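Local structure of truncated hemoglobin 4 (Chlamydomonas reinhardtii, 6BME) at residues 16-21 against 46-50. The protein binds heme b through two axial protein ligands and, as the globin part of a longer protein, may bind oxygen. Residues are numbered along the deposited sequence; the frame is centred on the assembly and turned at random.
With HEM (protoporphyrin IX containing Fe), chain C; SO4 (sulfate ion), chain D.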
ATOM      1  N   THR A  16       9.630   3.850  -8.305  1.00 18.27           N
ATOM      2  CA  THR A  16       9.070   2.804  -7.448  1.00 19.16           C
ATOM      3  C   THR A  16       7.550   2.884  -7.404  1.00 24.23           C
ATOM      4  O   THR A  16       6.863   1.856  -7.475  1.00 15.00           O
ATOM      5  CB  THR A  16       9.645   2.916  -6.036  1.00 16.85           C
ATOM      6  OG1 THR A  16      11.075   2.857  -6.101  1.00 18.85           O
ATOM      7  CG2 THR A  16       9.119   1.782  -5.140  1.00 18.73           C
ATOM      8  N   VAL A  17       7.011   4.100  -7.275  1.00 15.89           N
ATOM      9  CA  VAL A  17       5.560   4.284  -7.271  1.00 15.02           C
ATOM     10  C   VAL A  17       4.946   3.759  -8.567  1.00 15.10           C
ATOM     11  O   VAL A  17       3.918   3.065  -8.547  1.00 14.19           O
ATOM     12  CB  VAL A  17       5.213   5.770  -7.028  1.00 22.02           C
ATOM     13  CG1 VAL A  17       3.736   6.051  -7.348  1.00 15.65           C
ATOM     14  CG2 VAL A  17       5.523   6.163  -5.576  1.00 19.07           C
ATOM     15  N   ASP A  18       5.571   4.061  -9.711  1.00 16.33           N
ATOM     16  CA  ASP A  18       5.033   3.605 -10.992  1.00 16.70           C
ATOM     17  C   ASP A  18       5.043   2.083 -11.088  1.00 16.16           C
ATOM     18  O   ASP A  18       4.052   1.472 -11.513  1.00 15.92           O
ATOM     19  CB  ASP A  18       5.809   4.233 -12.150  1.00 31.55           C
ATOM     20  CG  ASP A  18       5.259   5.599 -12.546  1.00 39.62           C
ATOM     21  OD1 ASP A  18       4.256   6.040 -11.936  1.00 39.99           O
ATOM     22  OD2 ASP A  18       5.831   6.229 -13.461  1.00 40.18           O
ATOM     23  N   VAL A  19       6.153   1.453 -10.694  1.00 16.33           N
ATOM     24  CA  VAL A  19       6.216  -0.011 -10.677  1.00 15.95           C
ATOM     25  C   VAL A  19       5.073  -0.574  -9.839  1.00 18.21           C
ATOM     26  O   VAL A  19       4.334  -1.465 -10.277  1.00 14.21           O
ATOM     27  CB  VAL A  19       7.577  -0.484 -10.137  1.00 17.54           C
ATOM     28  CG1 VAL A  19       7.535  -2.005  -9.807  1.00 15.90           C
ATOM     29  CG2 VAL A  19       8.698  -0.145 -11.115  1.00 18.16           C
ATOM     30  N   PHE A  20       4.903  -0.029  -8.633  1.00 13.80           N
ATOM     31  CA  PHE A  20       3.920  -0.529  -7.681  1.00 12.60           C
ATOM     32  C   PHE A  20       2.510  -0.300  -8.196  1.00 19.14           C
ATOM     33  O   PHE A  20       1.676  -1.210  -8.168  1.00 14.41           O
ATOM     34  CB  PHE A  20       4.168   0.162  -6.338  1.00 12.28           C
ATOM     35  CG  PHE A  20       3.230  -0.233  -5.239  1.00 13.76           C
ATOM     36  CD1 PHE A  20       2.851  -1.559  -5.050  1.00 10.75           C
ATOM     37  CD2 PHE A  20       2.775   0.723  -4.348  1.00 12.15           C
ATOM     38  CE1 PHE A  20       1.983  -1.906  -4.009  1.00 12.94           C
ATOM     39  CE2 PHE A  20       1.921   0.382  -3.306  1.00 12.51           C
ATOM     40  CZ  PHE A  20       1.524  -0.930  -3.137  1.00 10.84           C
ATOM     41  N   TYR A  21       2.250   0.899  -8.720  1.00 16.56           N
ATOM     42  CA  TYR A  21       0.950   1.220  -9.297  1.00 13.78           C
ATOM     43  C   TYR A  21       0.589   0.262 -10.426  1.00 12.87           C
ATOM     44  O   TYR A  21      -0.525  -0.281 -10.468  1.00 12.55           O
ATOM     45  CB  TYR A  21       0.966   2.665  -9.800  1.00 21.49           C
ATOM     46  CG  TYR A  21      -0.210   3.027 -10.667  1.00 29.59           C
ATOM     47  CD1 TYR A  21      -1.428   3.369 -10.104  1.00 42.65           C
ATOM     48  CD2 TYR A  21      -0.104   3.032 -12.046  1.00 35.26           C
ATOM     49  CE1 TYR A  21      -2.512   3.706 -10.892  1.00 47.37           C
ATOM     50  CE2 TYR A  21      -1.182   3.368 -12.845  1.00 43.16           C
ATOM     51  CZ  TYR A  21      -2.383   3.702 -12.260  1.00 48.38           C
ATOM     52  OH  TYR A  21      -3.462   4.034 -13.048  1.00 57.49           O
ATOM     53  N   GLN A  46      -0.446   5.895  -3.579  1.00 11.48           N
ATOM     54  CA  GLN A  46       0.751   5.065  -3.656  1.00 11.53           C
ATOM     55  C   GLN A  46       1.933   5.759  -3.002  1.00 12.89           C
ATOM     56  O   GLN A  46       2.740   5.118  -2.314  1.00 12.87           O
ATOM     57  CB  GLN A  46       1.040   4.718  -5.113  1.00 17.08           C
ATOM     58  CG  GLN A  46      -0.112   3.946  -5.769  1.00 17.54           C
ATOM     59  CD  GLN A  46      -0.329   2.583  -5.127  1.00 23.18           C
ATOM     60  OE1 GLN A  46      -0.952   2.461  -4.064  1.00 17.10           O
ATOM     61  NE2 GLN A  46       0.200   1.544  -5.771  1.00 26.87           N
ATOM     62  N   ASN A  47       2.050   7.074  -3.199  1.00 13.15           N
ATOM     63  CA  ASN A  47       3.124   7.825  -2.558  1.00 14.04           C
ATOM     64  C   ASN A  47       3.008   7.797  -1.043  1.00 13.78           C
ATOM     65  O   ASN A  47       4.017   7.677  -0.344  1.00 14.23           O
ATOM     66  CB  ASN A  47       3.129   9.266  -3.064  1.00 16.12           C
ATOM     67  CG  ASN A  47       3.953   9.417  -4.311  1.00 16.61           C
ATOM     68  OD1 ASN A  47       5.172   9.440  -4.238  1.00 16.74           O
ATOM     69  ND2 ASN A  47       3.298   9.483  -5.462  1.00 16.14           N
ATOM     70  N   ARG A  48       1.790   7.936  -0.512  1.00 13.23           N
ATOM     71  CA  ARG A  48       1.624   7.927   0.938  1.00 13.17           C
ATOM     72  C   ARG A  48       1.821   6.520   1.506  1.00 14.42           C
ATOM     73  O   ARG A  48       2.367   6.357   2.605  1.00 12.80           O
ATOM     74  CB  ARG A  48       0.247   8.485   1.304  1.00 14.51           C
ATOM     75  CG  ARG A  48       0.194   9.054   2.714  1.00 20.31           C
ATOM     76  CD  ARG A  48      -1.101   9.784   3.005  1.00 17.58           C
ATOM     77  NE  ARG A  48      -0.985  10.541   4.250  1.00 17.91           N
ATOM     78  CZ  ARG A  48      -2.012  11.084   4.897  1.00 26.27           C
ATOM     79  NH1 ARG A  48      -3.251  10.951   4.431  1.00 27.09           N
ATOM     80  NH2 ARG A  48      -1.799  11.748   6.018  1.00 23.17           N
ATOM     81  N   PHE A  49       1.396   5.497   0.755  1.00 11.92           N
ATOM     82  CA  PHE A  49       1.635   4.102   1.138  1.00 12.42           C
ATOM     83  C   PHE A  49       3.128   3.847   1.287  1.00 13.55           C
ATOM     84  O   PHE A  49       3.589   3.301   2.299  1.00 12.96           O
ATOM     85  CB  PHE A  49       1.019   3.177   0.072  1.00 10.35           C
ATOM     86  CG  PHE A  49       1.054   1.695   0.398  1.00  9.86           C
ATOM     87  CD1 PHE A  49       2.255   0.998   0.485  1.00 11.52           C
ATOM     88  CD2 PHE A  49      -0.130   0.981   0.513  1.00  9.14           C
ATOM     89  CE1 PHE A  49       2.277  -0.376   0.765  1.00 13.63           C
ATOM     90  CE2 PHE A  49      -0.123  -0.385   0.791  1.00 10.33           C
ATOM     91  CZ  PHE A  49       1.090  -1.064   0.912  1.00 11.17           C
ATOM     92  N   LEU A  50       3.902   4.260   0.282  1.00 12.32           N
ATOM     93  CA  LEU A  50       5.349   4.093   0.325  1.00 13.14           C
ATOM     94  C   LEU A  50       5.959   4.870   1.487  1.00 14.01           C
ATOM     95  O   LEU A  50       6.816   4.357   2.213  1.00 14.50           O
ATOM     96  CB  LEU A  50       5.947   4.534  -1.014  1.00 13.72           C
ATOM     97  CG  LEU A  50       7.469   4.617  -1.133  1.00 17.55           C
ATOM     98  CD1 LEU A  50       8.098   3.252  -0.900  1.00 19.20           C
ATOM     99  CD2 LEU A  50       7.823   5.132  -2.518  1.00 19.24           C
TER
HETATM  100  CHA HEM C 201      -7.051   4.782  -0.425  1.00 13.75           C
HETATM  101  CHB HEM C 201      -2.978   3.609   1.897  1.00 10.50           C
HETATM  102  CHC HEM C 201      -4.282  -1.042   1.568  1.00  8.07           C
HETATM  103  CHD HEM C 201      -7.223   0.193  -2.053  1.00 10.94           C
HETATM  104  C1A HEM C 201      -5.865   4.931   0.260  1.00 13.77           C
HETATM  105  C2A HEM C 201      -5.186   6.164   0.641  1.00 13.84           C
HETATM  106  C3A HEM C 201      -4.053   5.805   1.275  1.00 13.10           C
HETATM  107  C4A HEM C 201      -3.976   4.363   1.321  1.00  8.62           C
HETATM  108  CMA HEM C 201      -2.974   6.715   1.895  1.00 11.28           C
HETATM  109  CAA HEM C 201      -5.673   7.624   0.381  1.00 22.40           C
HETATM  110  CBA HEM C 201      -5.819   7.923  -1.112  1.00 34.87           C
HETATM  111  CGA HEM C 201      -6.079   9.391  -1.392  1.00 39.48           C
HETATM  112  O1A HEM C 201      -7.130   9.939  -0.930  1.00 34.09           O
HETATM  113  O2A HEM C 201      -5.230  10.002  -2.106  1.00 31.63           O
HETATM  114  C1B HEM C 201      -3.046   2.250   2.129  1.00  9.27           C
HETATM  115  C2B HEM C 201      -2.269   1.490   3.088  1.00 10.14           C
HETATM  116  C3B HEM C 201      -2.654   0.209   2.992  1.00 10.74           C
HETATM  117  C4B HEM C 201      -3.653   0.117   1.956  1.00 11.13           C
HETATM  118  CMB HEM C 201      -1.221   2.073   4.065  1.00 10.96           C
HETATM  119  CAB HEM C 201      -2.151  -1.037   3.761  1.00 13.05           C
HETATM  120  CBB HEM C 201      -0.957  -1.118   4.347  1.00 15.27           C
HETATM  121  C1C HEM C 201      -5.124  -1.128   0.491  1.00  8.36           C
HETATM  122  C2C HEM C 201      -5.566  -2.339  -0.133  1.00  8.65           C
HETATM  123  C3C HEM C 201      -6.359  -2.024  -1.153  1.00  7.07           C
HETATM  124  C4C HEM C 201      -6.468  -0.575  -1.193  1.00  6.96           C
HETATM  125  CMC HEM C 201      -5.138  -3.755   0.310  1.00 13.02           C
HETATM  126  CAC HEM C 201      -7.024  -3.050  -2.091  1.00  9.16           C
HETATM  127  CBC HEM C 201      -7.183  -2.782  -3.390  1.00 16.34           C
HETATM  128  C1D HEM C 201      -7.494   1.538  -1.872  1.00 12.66           C
HETATM  129  C2D HEM C 201      -8.484   2.319  -2.586  1.00  8.10           C
HETATM  130  C3D HEM C 201      -8.425   3.574  -2.141  1.00 10.24           C
HETATM  131  C4D HEM C 201      -7.404   3.643  -1.124  1.00 11.18           C
HETATM  132  CMD HEM C 201      -9.406   1.766  -3.685  1.00  9.11           C
HETATM  133  CAD HEM C 201      -9.259   4.800  -2.615  1.00 14.46           C
HETATM  134  CBD HEM C 201     -10.643   4.777  -1.981  1.00 22.24           C
HETATM  135  CGD HEM C 201     -11.409   5.959  -2.531  1.00 23.50           C
HETATM  136  O1D HEM C 201     -10.803   7.049  -2.689  1.00 22.50           O
HETATM  137  O2D HEM C 201     -12.624   5.811  -2.792  1.00 27.71           O
HETATM  138  NA  HEM C 201      -5.091   3.873   0.677  1.00 10.63           N
HETATM  139  NB  HEM C 201      -3.888   1.379   1.455  1.00  8.14           N
HETATM  140  NC  HEM C 201      -5.702  -0.075  -0.174  1.00  9.76           N
HETATM  141  ND  HEM C 201      -6.857   2.379  -0.972  1.00  7.35           N
HETATM  142 FE   HEM C 201      -5.372   1.878   0.229  1.00  7.94          FE
HETATM  143  S   SO4 D 202       1.523  12.764   6.009  1.00 26.82           S
HETATM  144  O1  SO4 D 202       2.925  12.784   6.385  1.00 24.63           O
HETATM  145  O2  SO4 D 202       1.033  14.142   5.885  1.00 30.21           O
HETATM  146  O3  SO4 D 202       0.735  12.108   7.057  1.00 25.17           O
HETATM  147  O4  SO4 D 202       1.381  12.061   4.732  1.00 27.62           O
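The amide nitrogen of Q46 illustrates how a polar group can be packed against an aromatic ring. NE2 lies over one face of F20, displaced toward the rim, at 3.1 Å from CD2 of F20. Because the amide and ring planes differ by only 16°, the amide is laid nearly flat over the phenyl group, so its N-H bonds do not point squarely into the ring. A bend at chi2 of Q46 folds the chain back to deliver the amide there, while CB of Q46 rests against CG1 of V17 at 3.7 Å.

F20 also turns its edge toward the face of F49 in a T-shaped pair, with ring centroids 5.1 Å apart, planes inclined at 56° and CZ of F20 above the centre of F49. F49 reaches the porphyrin, its CD2 3.4 Å from C2B of the heme. F90 of helix 80-96 meets both phenylalanines. On the flank of this aromatic cluster, both methyls of V17 rest against the amide of N47, CG2 3.6 Å from its OD1, and CG2 touches CD2 of L50 at 4.0 Å; ND2 of N47 is hydrogen-bonded to the carbonyl O of I43. NH2 of R48 bonds sulfate O3 nearly straight at 2.8 Å; the ion, probably a crystallisation component, also bonds T58 N and H59 N.

Helices 10-25 and 39-53 correspond to the B and E helices of the globin, one pair of the 2-on-2 sandwich, and cross here at 109°. The contact thus relies on van der Waals and aromatic forces: side-chain contacts run from helix 10-25 through F20 and F49 to the porphyrin, and the packed amide of Q46 probably steadies the turn that carries K45, the lysine ligand of the heme iron.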